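Local coordinates for zinc-binding protein TroA (Treponema pallidum, PDB 1K0F) that captures zinc in the periplasm with high affinity and hands it to the membrane permease of the TroABC ABC transporter for import, at residues V6-G10 / L62-M66. Numbering follows the deposited sequence.
Sequences VTTIG and LETKM
Residues 6-10 leave a parallel strand in extended conformation at V6 and T7, turn a corner at T8 (phi/psi -91/-92) and reach the N-cap position of a helix at I9. Residues 62-66 form an irregular loop that opens with an inverse gamma turn, 62-64, centred on E63 (phi/psi -75/45), with T64 N donating to L62 O at 2.7 Å; M66 is the N-cap residue of the next helix. The backbones stay well apart, 8.0 Å between the CA atoms of T8 and E63 at their nearest, so side chains alone bridge the gap.

The polar link is a short hydrogen bond from T8 OG1 to E63 OE2, 2.6 Å long, made with T8 in the p rotamer and E63 at chi1 m, chi2 near 99°. The same carboxylate oxygen also accepts from the backbone N of N58.

Van der Waals contacts flank this bond: T8 CG2 packs 3.7 Å from M66 SD, while the apolar pair I9 CG2 and L62 CD2 also meets at 3.7 Å, with I9 at chi1 p, chi2 t and L62 at chi1 t, chi2 p. The contact buries 187 Å² in all.

L62 borders the zinc site, empty in this structure, its side chain near the zinc-binding residues H37 and H102. In this solute-binding protein 9 family member, strand-end loops of the parallel sheet (order 25-28, 4-7, 54-57, 78-81) border the metal site; here the chain leaving strand 4-7 for helix 10-20 meets the last part of the connection from strand 54-57 to helix 67-73.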
loop_
_atom_site.group_PDB
_atom_site.type_symbol
_atom_site.label_atom_id
_atom_site.label_comp_id
_atom_site.label_asym_id
_atom_site.label_seq_id
_atom_site.Cartn_x
_atom_site.Cartn_y
_atom_site.Cartn_z
ATOM N N VAL A 6 4.106 -11.673 13.142
ATOM C CA VAL A 6 3.612 -10.327 13.389
ATOM C C VAL A 6 4.001 -9.441 12.239
ATOM O O VAL A 6 5.176 -9.322 11.905
ATOM C CB VAL A 6 4.176 -9.724 14.691
ATOM C CG1 VAL A 6 3.883 -8.220 14.734
ATOM C CG2 VAL A 6 3.546 -10.416 15.907
ATOM N N THR A 7 3.001 -8.818 11.633
ATOM C CA THR A 7 3.245 -7.951 10.496
ATOM C C THR A 7 2.775 -6.529 10.762
ATOM O O THR A 7 1.990 -6.275 11.676
ATOM C CB THR A 7 2.537 -8.488 9.237
ATOM O OG1 THR A 7 1.195 -7.999 9.204
ATOM C CG2 THR A 7 2.518 -10.005 9.239
ATOM N N THR A 8 3.258 -5.611 9.938
ATOM C CA THR A 8 2.914 -4.216 10.061
ATOM C C THR A 8 1.699 -3.892 9.213
ATOM O O THR A 8 0.574 -4.021 9.666
ATOM C CB THR A 8 4.097 -3.358 9.630
ATOM O OG1 THR A 8 4.602 -3.856 8.385
ATOM C CG2 THR A 8 5.217 -3.426 10.670
ATOM N N ILE A 9 1.923 -3.463 7.980
ATOM C CA ILE A 9 0.823 -3.124 7.080
ATOM C C ILE A 9 -0.020 -4.356 6.745
ATOM O O ILE A 9 0.510 -5.466 6.599
ATOM C CB ILE A 9 1.361 -2.516 5.784
ATOM C CG1 ILE A 9 2.347 -3.493 5.137
ATOM C CG2 ILE A 9 2.056 -1.202 6.089
ATOM C CD1 ILE A 9 2.768 -3.091 3.753
ATOM N N GLY A 10 -1.331 -4.155 6.629
ATOM C CA GLY A 10 -2.229 -5.260 6.342
ATOM C C GLY A 10 -1.897 -6.063 5.093
ATOM O O GLY A 10 -2.209 -7.253 5.009
ATOM N N LEU A 62 9.371 2.224 4.480
ATOM C CA LEU A 62 7.953 2.552 4.526
ATOM C C LEU A 62 7.568 2.940 5.943
ATOM O O LEU A 62 7.146 4.063 6.206
ATOM C CB LEU A 62 7.105 1.364 4.073
ATOM C CG LEU A 62 5.617 1.639 4.226
ATOM C CD1 LEU A 62 5.160 2.504 3.082
ATOM C CD2 LEU A 62 4.846 0.345 4.274
ATOM N N GLU A 63 7.728 1.983 6.848
ATOM C CA GLU A 63 7.406 2.149 8.258
ATOM C C GLU A 63 8.444 2.994 8.990
ATOM O O GLU A 63 8.873 2.662 10.092
ATOM C CB GLU A 63 7.301 0.763 8.900
ATOM C CG GLU A 63 6.206 -0.106 8.283
ATOM C CD GLU A 63 6.728 -1.117 7.267
ATOM O OE1 GLU A 63 7.809 -0.898 6.675
ATOM O OE2 GLU A 63 6.044 -2.139 7.059
ATOM N N THR A 64 8.826 4.097 8.356
ATOM C CA THR A 64 9.811 5.040 8.883
ATOM C C THR A 64 10.065 5.027 10.390
ATOM O O THR A 64 11.212 4.947 10.832
ATOM C CB THR A 64 9.429 6.479 8.490
ATOM O OG1 THR A 64 8.155 6.806 9.065
ATOM C CG2 THR A 64 9.347 6.612 6.974
ATOM N N LYS A 65 8.995 5.105 11.176
ATOM C CA LYS A 65 9.111 5.151 12.633
ATOM C C LYS A 65 9.184 3.817 13.384
ATOM O O LYS A 65 8.664 3.703 14.492
ATOM C CB LYS A 65 7.956 5.982 13.195
ATOM C CG LYS A 65 8.188 7.485 13.136
ATOM C CD LYS A 65 7.053 8.199 12.425
ATOM C CE LYS A 65 7.327 9.684 12.339
ATOM N NZ LYS A 65 8.787 9.950 12.211
ATOM N N MET A 66 9.842 2.816 12.810
ATOM C CA MET A 66 9.942 1.520 13.475
ATOM C C MET A 66 11.359 0.941 13.469
ATOM O O MET A 66 11.608 -0.100 14.080
ATOM C CB MET A 66 8.977 0.525 12.824
ATOM C CG MET A 66 7.534 0.693 13.260
ATOM S SD MET A 66 6.504 -0.714 12.827
ATOM C CE MET A 66 5.448 -0.803 14.245
#